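Local coordinates for Tll0287 protein (Thermosynechococcus elongatus, PDB 5B82) that binds heme c covalently in a PAS-like domain, with histidine and cysteine as axial iron ligands, and probably has a redox or sensory role, at residues Q43-L48 against A66-V71; N82-R87 against Y176-P181; F132-V137 against G170-M175. One frame throughout, in Å; residues are numbered along the deposited sequence.

Contact 1 of 3, residues Q43-L48 against A66-V71. With HEC (heme c), chain B.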
loop_
_atom_site.group_PDB
_atom_site.type_symbol
_atom_site.label_atom_id
_atom_site.label_comp_id
_atom_site.label_asym_id
_atom_site.label_seq_id
_atom_site.Cartn_x
_atom_site.Cartn_y
_atom_site.Cartn_z
ATOM N N GLN A 43 1.398 7.027 -7.283
ATOM C CA GLN A 43 1.114 7.357 -8.673
ATOM C C GLN A 43 1.710 6.301 -9.595
ATOM O O GLN A 43 1.181 6.035 -10.679
ATOM C CB GLN A 43 1.625 8.755 -9.012
ATOM C CG GLN A 43 0.778 9.868 -8.399
ATOM C CD GLN A 43 -0.595 9.999 -9.043
ATOM O OE1 GLN A 43 -0.718 10.021 -10.268
ATOM N NE2 GLN A 43 -1.635 10.088 -8.216
ATOM N N MET A 44 2.797 5.680 -9.152
ATOM C CA MET A 44 3.383 4.585 -9.915
ATOM C C MET A 44 2.428 3.413 -9.972
ATOM O O MET A 44 2.160 2.877 -11.060
ATOM C CB MET A 44 4.709 4.125 -9.315
ATOM C CG MET A 44 5.179 2.767 -9.847
ATOM S SD MET A 44 6.720 2.257 -9.041
ATOM C CE MET A 44 6.657 0.492 -9.290
ATOM N N ARG A 45 1.911 2.998 -8.814
ATOM C CA ARG A 45 0.961 1.882 -8.857
ATOM C C ARG A 45 -0.233 2.207 -9.749
ATOM O O ARG A 45 -0.622 1.404 -10.607
ATOM C CB ARG A 45 0.454 1.490 -7.471
ATOM C CG ARG A 45 -0.189 0.096 -7.472
ATOM C CD ARG A 45 -1.267 -0.039 -6.402
ATOM N NE ARG A 45 -0.812 0.486 -5.117
ATOM C CZ ARG A 45 -0.066 -0.187 -4.251
ATOM N NH1 ARG A 45 0.314 -1.431 -4.520
ATOM N NH2 ARG A 45 0.298 0.386 -3.111
ATOM N N ILE A 46 -0.813 3.387 -9.535
ATOM C CA ILE A 46 -1.977 3.800 -10.314
ATOM C C ILE A 46 -1.684 3.744 -11.809
ATOM O O ILE A 46 -2.504 3.281 -12.611
ATOM C CB ILE A 46 -2.433 5.202 -9.889
ATOM C CG1 ILE A 46 -3.159 5.108 -8.547
ATOM C CG2 ILE A 46 -3.340 5.820 -10.938
ATOM C CD1 ILE A 46 -3.293 6.431 -7.828
ATOM N N GLY A 47 -0.486 4.189 -12.168
ATOM C CA GLY A 47 -0.031 4.162 -13.540
ATOM C C GLY A 47 0.072 2.763 -14.106
ATOM O O GLY A 47 -0.353 2.523 -15.238
ATOM N N LEU A 48 0.633 1.832 -13.339
ATOM C CA LEU A 48 0.739 0.456 -13.837
ATOM C C LEU A 48 -0.644 -0.184 -14.005
ATOM O O LEU A 48 -0.910 -0.873 -14.991
ATOM C CB LEU A 48 1.631 -0.396 -12.930
ATOM C CG LEU A 48 3.103 0.024 -12.953
ATOM C CD1 LEU A 48 3.929 -0.746 -11.923
ATOM C CD2 LEU A 48 3.658 -0.163 -14.351
ATOM N N ALA A 66 2.794 -7.215 -14.079
ATOM C CA ALA A 66 3.234 -6.837 -12.744
ATOM C C ALA A 66 2.694 -5.455 -12.418
ATOM O O ALA A 66 2.896 -4.496 -13.165
ATOM C CB ALA A 66 4.748 -6.852 -12.651
ATOM N N VAL A 67 1.983 -5.352 -11.310
ATOM C CA VAL A 67 1.424 -4.076 -10.921
ATOM C C VAL A 67 1.909 -3.700 -9.522
ATOM O O VAL A 67 2.552 -2.665 -9.340
ATOM C CB VAL A 67 -0.116 -4.094 -11.011
ATOM C CG1 VAL A 67 -0.720 -2.899 -10.284
ATOM C CG2 VAL A 67 -0.569 -4.143 -12.486
ATOM N N CYS A 68 1.638 -4.557 -8.545
ATOM C CA CYS A 68 1.920 -4.215 -7.155
ATOM C C CYS A 68 3.280 -4.713 -6.635
ATOM O O CYS A 68 3.857 -4.093 -5.743
ATOM C CB CYS A 68 0.776 -4.686 -6.255
ATOM S SG CYS A 68 -0.807 -3.813 -6.502
ATOM N N ALA A 69 3.796 -5.814 -7.184
ATOM C CA ALA A 69 5.125 -6.296 -6.784
ATOM C C ALA A 69 6.240 -5.236 -6.923
ATOM O O ALA A 69 7.029 -5.026 -5.975
ATOM C CB ALA A 69 5.492 -7.591 -7.515
ATOM N N PRO A 70 6.310 -4.551 -8.087
ATOM C CA PRO A 70 7.318 -3.489 -8.185
ATOM C C PRO A 70 7.124 -2.354 -7.180
ATOM O O PRO A 70 8.099 -1.666 -6.858
ATOM C CB PRO A 70 7.155 -2.972 -9.624
ATOM C CG PRO A 70 5.856 -3.495 -10.094
ATOM C CD PRO A 70 5.648 -4.780 -9.386
ATOM N N VAL A 71 5.898 -2.158 -6.694
ATOM C CA VAL A 71 5.659 -1.173 -5.639
ATOM C C VAL A 71 6.384 -1.583 -4.355
ATOM O O VAL A 71 7.067 -0.767 -3.731
ATOM C CB VAL A 71 4.151 -0.984 -5.360
ATOM C CG1 VAL A 71 3.936 -0.091 -4.159
ATOM C CG2 VAL A 71 3.459 -0.412 -6.592
HETATM FE FE HEC B . -2.529 -4.837 -5.816
HETATM C CHA HEC B . -0.667 -6.143 -3.294
HETATM C CHB HEC B . -3.328 -2.134 -3.750
HETATM C CHC HEC B . -4.203 -3.336 -8.351
HETATM C CHD HEC B . -2.095 -7.662 -7.721
HETATM N NA HEC B . -2.135 -4.275 -3.861
HETATM C C1A HEC B . -1.222 -4.914 -3.047
HETATM C C2A HEC B . -0.969 -4.077 -1.890
HETATM C C3A HEC B . -1.710 -2.971 -2.032
HETATM C C4A HEC B . -2.456 -3.075 -3.260
HETATM C CMA HEC B . -1.797 -1.774 -1.072
HETATM C CAA HEC B . -0.003 -4.397 -0.721
HETATM C CBA HEC B . -0.740 -4.925 0.510
HETATM C CGA HEC B . -1.037 -6.391 0.350
HETATM O O1A HEC B . -2.235 -6.763 0.304
HETATM O O2A HEC B . -0.078 -7.199 0.233
HETATM N NB HEC B . -3.577 -3.083 -5.988
HETATM C C1B HEC B . -3.747 -2.082 -5.055
HETATM C C2B HEC B . -4.436 -0.973 -5.681
HETATM C C3B HEC B . -4.684 -1.311 -6.948
HETATM C C4B HEC B . -4.141 -2.635 -7.171
HETATM C CMB HEC B . -4.855 0.342 -4.974
HETATM C CAB HEC B . -5.403 -0.444 -8.009
HETATM C CBB HEC B . -4.563 0.812 -8.355
HETATM N NC HEC B . -3.079 -5.415 -7.674
HETATM C C1C HEC B . -3.723 -4.609 -8.585
HETATM C C2C HEC B . -3.677 -5.269 -9.873
HETATM C C3C HEC B . -3.220 -6.518 -9.678
HETATM C C4C HEC B . -2.754 -6.598 -8.306
HETATM C CMC HEC B . -4.475 -4.766 -11.100
HETATM C CAC HEC B . -3.099 -7.656 -10.728
HETATM C CBC HEC B . -2.238 -7.317 -11.968
HETATM N ND HEC B . -1.603 -6.642 -5.539
HETATM C C1D HEC B . -1.426 -7.612 -6.520
HETATM C C2D HEC B . -0.428 -8.562 -6.066
HETATM C C3D HEC B . -0.006 -8.077 -4.686
HETATM C C4D HEC B . -0.779 -6.890 -4.440
HETATM C CMD HEC B . 0.099 -9.807 -6.809
HETATM C CAD HEC B . 1.049 -8.694 -3.743
HETATM C CBD HEC B . 2.362 -8.031 -4.139
HETATM C CGD HEC B . 3.476 -8.383 -3.178
HETATM O O1D HEC B . 3.846 -9.575 -3.084
HETATM O O2D HEC B . 3.992 -7.458 -2.514
#
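R45 reaches from helix 28-49 to C68 and V71, and its guanidinium is held between protein and heme. HEC CHB lies 3.6 Å above one face, offset toward the rim. V71 CG2 sits over the opposite face, also toward the rim. C68 CB is at the edge, in plane. CG of R45 stands anti to the backbone N, and the bend at chi3 (-46°) turns NE out of the line of the chain. R45 CD packs on heme carbon C2B at 3.4 Å. R45 NH1 points to C68 SG at 3.3 Å, a weak bond that is doubtful because the sulfur is modelled too close to the porphyrin nitrogens. C68 SG binds the heme iron at 2.1 Å. R45 NH2 has firmer partners in Q88 OE1 and Y176 OH. V67 adds to this buried side, with CG2 at 3.6 Å from heme CBC.

The other side is looser and partly open to solvent. The extended M44 chain brings CE to P70 CB at 3.5 Å. L48 CD1 meets the same proline ring at CG, 3.8 Å away, and A66 lies at the exposed margin. L48 CD1 also lies 3.5 Å from V67 O, which is buried with no polar partner in the model.

The positive charge of R45 may help to offset negative charge on the sulfur ligand. C68 lies in segment 66-71, and H145 supplies the second axial ligand. This is the cysteine half of a His/Cys axial site of heme c in a PAS-like domain.

Contact 2 of 3, residues N82-R87 against Y176-P181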
loop_
_atom_site.group_PDB
_atom_site.type_symbol
_atom_site.label_atom_id
_atom_site.label_comp_id
_atom_site.label_asym_id
_atom_site.label_seq_id
_atom_site.Cartn_x
_atom_site.Cartn_y
_atom_site.Cartn_z
ATOM N N ASN A 82 17.306 5.460 2.198
ATOM C CA ASN A 82 17.119 6.605 3.082
ATOM C C ASN A 82 17.294 6.343 4.582
ATOM O O ASN A 82 17.287 7.275 5.392
ATOM C CB ASN A 82 15.759 7.245 2.815
ATOM C CG ASN A 82 15.694 7.922 1.461
ATOM O OD1 ASN A 82 16.144 9.058 1.299
ATOM N ND2 ASN A 82 15.145 7.225 0.477
ATOM N N GLY A 83 17.460 5.082 4.958
ATOM C CA GLY A 83 17.506 4.737 6.366
ATOM C C GLY A 83 16.140 4.882 7.015
ATOM O O GLY A 83 16.034 5.207 8.201
ATOM N N TRP A 84 15.087 4.669 6.224
ATOM C CA TRP A 84 13.727 4.661 6.738
ATOM C C TRP A 84 13.237 3.222 6.816
ATOM O O TRP A 84 13.857 2.318 6.265
ATOM C CB TRP A 84 12.789 5.428 5.794
ATOM C CG TRP A 84 13.188 6.849 5.516
ATOM C CD1 TRP A 84 13.969 7.648 6.298
ATOM C CD2 TRP A 84 12.825 7.637 4.370
ATOM N NE1 TRP A 84 14.113 8.883 5.711
ATOM C CE2 TRP A 84 13.424 8.904 4.528
ATOM C CE3 TRP A 84 12.057 7.390 3.223
ATOM C CZ2 TRP A 84 13.283 9.922 3.584
ATOM C CZ3 TRP A 84 11.912 8.408 2.283
ATOM C CH2 TRP A 84 12.518 9.658 2.473
ATOM N N GLN A 85 12.123 3.012 7.506
ATOM C CA GLN A 85 11.340 1.801 7.315
ATOM C C GLN A 85 10.177 2.221 6.431
ATOM O O GLN A 85 9.548 3.233 6.704
ATOM C CB GLN A 85 10.817 1.287 8.647
ATOM C CG GLN A 85 11.923 0.787 9.566
ATOM C CD GLN A 85 11.619 1.044 11.015
ATOM O OE1 GLN A 85 10.590 0.606 11.536
ATOM N NE2 GLN A 85 12.504 1.775 11.679
ATOM N N VAL A 86 9.910 1.461 5.373
ATOM C CA VAL A 86 8.802 1.762 4.455
ATOM C C VAL A 86 8.073 0.469 4.182
ATOM O O VAL A 86 8.701 -0.532 3.841
ATOM C CB VAL A 86 9.304 2.330 3.109
ATOM C CG1 VAL A 86 8.110 2.629 2.162
ATOM C CG2 VAL A 86 10.150 3.564 3.343
ATOM N N ARG A 87 6.755 0.479 4.334
ATOM C CA ARG A 87 5.984 -0.750 4.224
ATOM C C ARG A 87 4.511 -0.484 3.916
ATOM O O ARG A 87 3.892 0.416 4.495
ATOM C CB ARG A 87 6.074 -1.527 5.535
ATOM C CG ARG A 87 5.528 -2.940 5.466
ATOM C CD ARG A 87 5.885 -3.704 6.742
ATOM N NE ARG A 87 5.105 -3.259 7.895
ATOM C CZ ARG A 87 4.014 -3.873 8.340
ATOM N NH1 ARG A 87 3.564 -4.966 7.728
ATOM N NH2 ARG A 87 3.372 -3.399 9.395
ATOM N N TYR A 176 0.243 3.279 3.083
ATOM C CA TYR A 176 1.707 3.242 3.166
ATOM C C TYR A 176 2.098 3.682 4.570
ATOM O O TYR A 176 1.438 4.544 5.149
ATOM C CB TYR A 176 2.360 4.185 2.157
ATOM C CG TYR A 176 1.896 3.972 0.736
ATOM C CD1 TYR A 176 2.466 2.988 -0.066
ATOM C CD2 TYR A 176 0.897 4.758 0.199
ATOM C CE1 TYR A 176 2.031 2.788 -1.369
ATOM C CE2 TYR A 176 0.468 4.578 -1.100
ATOM C CZ TYR A 176 1.029 3.592 -1.873
ATOM O OH TYR A 176 0.580 3.413 -3.157
ATOM N N ALA A 177 3.164 3.095 5.110
ATOM C CA ALA A 177 3.674 3.454 6.441
ATOM C C ALA A 177 5.180 3.670 6.376
ATOM O O ALA A 177 5.927 2.790 5.939
ATOM C CB ALA A 177 3.361 2.365 7.440
ATOM N N VAL A 178 5.627 4.850 6.780
ATOM C CA VAL A 178 7.052 5.149 6.813
ATOM C C VAL A 178 7.479 5.548 8.216
ATOM O O VAL A 178 6.758 6.270 8.899
ATOM C CB VAL A 178 7.401 6.300 5.860
ATOM C CG1 VAL A 178 8.883 6.638 5.943
ATOM C CG2 VAL A 178 6.994 5.951 4.434
ATOM N N THR A 179 8.647 5.078 8.646
ATOM C CA THR A 179 9.210 5.528 9.908
ATOM C C THR A 179 10.597 6.128 9.706
ATOM O O THR A 179 11.473 5.510 9.097
ATOM C CB THR A 179 9.310 4.386 10.935
ATOM O OG1 THR A 179 7.995 3.966 11.310
ATOM C CG2 THR A 179 10.051 4.851 12.197
ATOM N N ILE A 180 10.787 7.345 10.211
ATOM C CA ILE A 180 12.123 7.904 10.354
ATOM C C ILE A 180 12.560 7.654 11.798
ATOM O O ILE A 180 12.119 8.345 12.714
ATOM C CB ILE A 180 12.169 9.409 10.064
ATOM C CG1 ILE A 180 11.461 9.741 8.742
ATOM C CG2 ILE A 180 13.628 9.891 10.050
ATOM C CD1 ILE A 180 11.369 11.231 8.478
ATOM N N PRO A 181 13.413 6.649 12.003
ATOM C CA PRO A 181 13.758 6.203 13.361
ATOM C C PRO A 181 14.351 7.312 14.230
ATOM O O PRO A 181 15.028 8.191 13.715
ATOM C CB PRO A 181 14.794 5.102 13.122
ATOM C CG PRO A 181 15.324 5.355 11.767
ATOM C CD PRO A 181 14.184 5.936 10.973
#
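Q85 and T179 form an antiparallel hydrogen-bonded pair, joined in both directions. Q85 N gives to T179 O at 3.0 Å, and T179 N gives to Q85 O at 2.8 Å. R87 and A177 make the next such pair. Here R87 N reaches A177 O at 2.9 Å, while A177 N approaches R87 O tilted 23° from the carbonyl plane. V86 and V178 are the non-hydrogen-bonded pair in between. V178 CA comes within 3.1 Å of Q85 O in a CA-H...O contact.

The side chains follow this register. V86 and V178 lie side by side on one face of the sheet, with their CG2 methyls 4.1 Å apart. Q85, T179, A177 and R87 start out on the other face. The Q85 chain bends at chi2 (146°), and its amide lies beside T179, NE2 being 4.0 Å from T179 CG2. Beyond the paired strand, W84 runs alongside I180, and its CD1 is 4.1 Å from I180 CG1. N82 CB sits over the centre of one face of the indole. G83, the first residue past helix 69-82, has positive phi, and its carbonyl O meets P181 CD at 3.4 Å.

A second shell fixes the polar ends. W84 NE1 bonds to E30, T179 OG1 to H130, and R87 forms a salt bridge with D105 and bonds to the carbonyls of N97 and A99. V86 packs on A75 and A79 of helix 69-82, and V178 on I38 of helix 28-49.

The four backbone hydrogen bonds set the register of the strands, and side chains pack on both faces. Edge strand 85-89 joins the antiparallel PAS-like sheet through amide bonds, while the valines on one face pack against helices 28-49 and 69-82.

Contact 3 of 3, residues F132-V137 against G170-M175. With HEC (heme c), chain B.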
loop_
_atom_site.group_PDB
_atom_site.type_symbol
_atom_site.label_atom_id
_atom_site.label_comp_id
_atom_site.label_asym_id
_atom_site.label_seq_id
_atom_site.Cartn_x
_atom_site.Cartn_y
_atom_site.Cartn_z
ATOM N N PHE A 132 1.841 8.103 7.450
ATOM C CA PHE A 132 0.913 7.139 6.892
ATOM C C PHE A 132 0.132 7.823 5.781
ATOM O O PHE A 132 -0.262 8.967 5.920
ATOM C CB PHE A 132 -0.066 6.649 7.953
ATOM C CG PHE A 132 0.615 6.021 9.156
ATOM C CD1 PHE A 132 0.926 4.675 9.162
ATOM C CD2 PHE A 132 0.931 6.789 10.263
ATOM C CE1 PHE A 132 1.571 4.087 10.272
ATOM C CE2 PHE A 132 1.566 6.212 11.382
ATOM C CZ PHE A 132 1.880 4.865 11.377
ATOM N N ARG A 133 -0.103 7.101 4.698
ATOM C CA ARG A 133 -0.849 7.668 3.581
ATOM C C ARG A 133 -1.836 6.622 3.093
ATOM O O ARG A 133 -1.457 5.501 2.741
ATOM C CB ARG A 133 0.112 8.138 2.479
ATOM C CG ARG A 133 -0.523 9.114 1.429
ATOM C CD ARG A 133 -1.043 8.380 0.225
ATOM N NE ARG A 133 -1.488 9.306 -0.827
ATOM C CZ ARG A 133 -2.748 9.692 -1.000
ATOM N NH1 ARG A 133 -3.701 9.229 -0.192
ATOM N NH2 ARG A 133 -3.066 10.529 -1.989
ATOM N N ARG A 134 -3.115 6.974 3.093
ATOM C CA ARG A 134 -4.142 6.007 2.713
ATOM C C ARG A 134 -4.026 5.560 1.252
ATOM O O ARG A 134 -3.561 6.303 0.384
ATOM C CB ARG A 134 -5.554 6.544 3.013
ATOM C CG ARG A 134 -6.261 7.179 1.832
ATOM C CD ARG A 134 -7.562 7.898 2.244
ATOM N NE ARG A 134 -8.715 7.016 2.402
ATOM C CZ ARG A 134 -9.528 7.027 3.457
ATOM N NH1 ARG A 134 -9.306 7.869 4.460
ATOM N NH2 ARG A 134 -10.565 6.199 3.509
ATOM N N ILE A 135 -4.436 4.323 1.007
ATOM C CA ILE A 135 -4.563 3.783 -0.340
ATOM C C ILE A 135 -6.030 3.429 -0.562
ATOM O O ILE A 135 -6.599 2.625 0.180
ATOM C CB ILE A 135 -3.730 2.505 -0.508
ATOM C CG1 ILE A 135 -2.251 2.800 -0.276
ATOM C CG2 ILE A 135 -3.927 1.913 -1.907
ATOM C CD1 ILE A 135 -1.408 1.577 0.023
ATOM N N ASP A 136 -6.647 4.021 -1.576
ATOM C CA ASP A 136 -8.034 3.708 -1.871
ATOM C C ASP A 136 -8.135 2.772 -3.072
ATOM O O ASP A 136 -7.179 2.608 -3.827
ATOM C CB ASP A 136 -8.855 4.980 -2.095
ATOM C CG ASP A 136 -9.082 5.772 -0.806
ATOM O OD1 ASP A 136 -9.168 5.154 0.281
ATOM O OD2 ASP A 136 -9.185 7.017 -0.884
ATOM N N VAL A 137 -9.296 2.154 -3.234
ATOM C CA VAL A 137 -9.519 1.237 -4.341
ATOM C C VAL A 137 -10.106 1.984 -5.534
ATOM O O VAL A 137 -11.143 2.621 -5.398
ATOM C CB VAL A 137 -10.488 0.125 -3.923
ATOM C CG1 VAL A 137 -10.830 -0.761 -5.110
ATOM C CG2 VAL A 137 -9.894 -0.699 -2.783
ATOM N N GLY A 170 -13.751 2.806 -4.152
ATOM C CA GLY A 170 -13.901 3.754 -3.062
ATOM C C GLY A 170 -13.561 3.180 -1.702
ATOM O O GLY A 170 -13.442 3.921 -0.729
ATOM N N ASP A 171 -13.415 1.861 -1.625
ATOM C CA ASP A 171 -13.028 1.208 -0.371
ATOM C C ASP A 171 -11.646 1.644 0.108
ATOM O O ASP A 171 -10.798 2.032 -0.689
ATOM C CB ASP A 171 -12.994 -0.312 -0.539
ATOM C CG ASP A 171 -14.372 -0.926 -0.587
ATOM O OD1 ASP A 171 -15.353 -0.158 -0.663
ATOM O OD2 ASP A 171 -14.465 -2.174 -0.557
ATOM N N LEU A 172 -11.411 1.544 1.412
ATOM C CA LEU A 172 -10.059 1.689 1.942
ATOM C C LEU A 172 -9.275 0.399 1.711
ATOM O O LEU A 172 -9.614 -0.649 2.266
ATOM C CB LEU A 172 -10.098 2.021 3.432
ATOM C CG LEU A 172 -8.741 2.047 4.134
ATOM C CD1 LEU A 172 -7.877 3.180 3.581
ATOM C CD2 LEU A 172 -8.942 2.175 5.631
ATOM N N ARG A 173 -8.229 0.478 0.890
ATOM C CA ARG A 173 -7.428 -0.688 0.527
ATOM C C ARG A 173 -6.393 -1.041 1.598
ATOM O O ARG A 173 -6.136 -2.215 1.874
ATOM C CB ARG A 173 -6.706 -0.427 -0.796
ATOM C CG ARG A 173 -5.695 -1.492 -1.167
ATOM C CD ARG A 173 -6.378 -2.792 -1.602
ATOM N NE ARG A 173 -5.386 -3.812 -1.930
ATOM C CZ ARG A 173 -4.857 -4.658 -1.048
ATOM N NH1 ARG A 173 -5.240 -4.619 0.220
ATOM N NH2 ARG A 173 -3.952 -5.549 -1.438
ATOM N N GLY A 174 -5.806 -0.004 2.183
ATOM C CA GLY A 174 -4.708 -0.134 3.122
ATOM C C GLY A 174 -4.008 1.209 3.185
ATOM O O GLY A 174 -4.626 2.252 2.941
ATOM N N MET A 175 -2.716 1.197 3.488
ATOM C CA MET A 175 -1.962 2.436 3.638
ATOM C C MET A 175 -0.488 2.204 3.388
ATOM O O MET A 175 -0.022 1.056 3.438
ATOM C CB MET A 175 -2.146 2.999 5.044
ATOM C CG MET A 175 -1.414 2.212 6.134
ATOM S SD MET A 175 -1.882 2.783 7.766
ATOM C CE MET A 175 -0.924 1.633 8.786
HETATM FE FE HEC B . -2.529 -4.837 -5.816
HETATM C CHA HEC B . -0.667 -6.143 -3.294
HETATM C CHB HEC B . -3.328 -2.134 -3.750
HETATM C CHC HEC B . -4.203 -3.336 -8.351
HETATM C CHD HEC B . -2.095 -7.662 -7.721
HETATM N NA HEC B . -2.135 -4.275 -3.861
HETATM C C1A HEC B . -1.222 -4.914 -3.047
HETATM C C2A HEC B . -0.969 -4.077 -1.890
HETATM C C3A HEC B . -1.710 -2.971 -2.032
HETATM C C4A HEC B . -2.456 -3.075 -3.260
HETATM C CMA HEC B . -1.797 -1.774 -1.072
HETATM C CAA HEC B . -0.003 -4.397 -0.721
HETATM C CBA HEC B . -0.740 -4.925 0.510
HETATM C CGA HEC B . -1.037 -6.391 0.350
HETATM O O1A HEC B . -2.235 -6.763 0.304
HETATM O O2A HEC B . -0.078 -7.199 0.233
HETATM N NB HEC B . -3.577 -3.083 -5.988
HETATM C C1B HEC B . -3.747 -2.082 -5.055
HETATM C C2B HEC B . -4.436 -0.973 -5.681
HETATM C C3B HEC B . -4.684 -1.311 -6.948
HETATM C C4B HEC B . -4.141 -2.635 -7.171
HETATM C CMB HEC B . -4.855 0.342 -4.974
HETATM C CAB HEC B . -5.403 -0.444 -8.009
HETATM C CBB HEC B . -4.563 0.812 -8.355
HETATM N NC HEC B . -3.079 -5.415 -7.674
HETATM C C1C HEC B . -3.723 -4.609 -8.585
HETATM C C2C HEC B . -3.677 -5.269 -9.873
HETATM C C3C HEC B . -3.220 -6.518 -9.678
HETATM C C4C HEC B . -2.754 -6.598 -8.306
HETATM C CMC HEC B . -4.475 -4.766 -11.100
HETATM C CAC HEC B . -3.099 -7.656 -10.728
HETATM C CBC HEC B . -2.238 -7.317 -11.968
HETATM N ND HEC B . -1.603 -6.642 -5.539
HETATM C C1D HEC B . -1.426 -7.612 -6.520
HETATM C C2D HEC B . -0.428 -8.562 -6.066
HETATM C C3D HEC B . -0.006 -8.077 -4.686
HETATM C C4D HEC B . -0.779 -6.890 -4.440
HETATM C CMD HEC B . 0.099 -9.807 -6.809
HETATM C CAD HEC B . 1.049 -8.694 -3.743
HETATM C CBD HEC B . 2.362 -8.031 -4.139
HETATM C CGD HEC B . 3.476 -8.383 -3.178
HETATM O O1D HEC B . 3.846 -9.575 -3.084
HETATM O O2D HEC B . 3.992 -7.458 -2.514
#
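L172 CD1 lies over one face of the R134 guanidinium, 4.0 Å from R134 NH2. At the edge of that group, D136 OD1 takes the NE hydrogen in plane, at 2.9 Å and nearly straight (177°). The carboxylate is met on its syn side, and the pair is a salt bridge between residues on one strand. The carbonyls of F112 and L118 hold R134 NH1. The R173 guanidinium has heme methyl CMA over the centre of one face. Its chain bends at chi2 (72°), which turns CD aside, and R173 NH2 bonds to heme propionate O1A at 2.7 Å. R173 NH1 bonds to the carbonyl of K92. The F132 ring is approached obliquely by M175, whose sulfur SD is 4.8 Å from the ring centroid in a Met-aromatic contact. M175 CE touches F132 CD1 beside it. The F132 ring also meets that of F121 on the neighbouring strand.

Strands 128-136 and 172-181 are antiparallel neighbours in the sheet of the PAS-like domain. A classic beta bulge shifts their register by one: R173 and G174 both face I135. I135 O takes R173 N at 2.8 Å and G174 N in a weak bond. I135 N gives to G174 O at 2.8 Å, 38° out of the carbonyl plane. R173 and I135 lie side by side, pointing the same way, with R173 CB beside I135 CG2 and V137 CG2.

I135 also lines the pocket, with CD1 at 3.5 Å from heme CMA. Past the bulge, V137 N bonds to D171 O. G170 N then bonds to V137 O at 2.9 Å. G170 has positive phi, at backbone angles that would jam a CB against the preceding carbonyl. The V137 side chain rests on D171 CB and, toward helix 142-145, on L142.

How the contacts relate
From the N terminus, helix 28-49 runs first, and contact 1 closes a short loop between it and the start of helix 69-82. That helix leads directly into strand 85-89, where contact 2 opens. Contact 2 closes only when the last strand, 172-181, returns after 88 intervening residues. Contact 3 opens and closes within that span, pairing strand 128-136 with the first half of strand 172-181. Contacts 2 and 3 thus share one strand, and Y176 N probably bonds to R133 O where they meet. Contacts 1 and 3 both touch heme c. Together the three contacts tie the two N-terminal helices, the sheet and the heme.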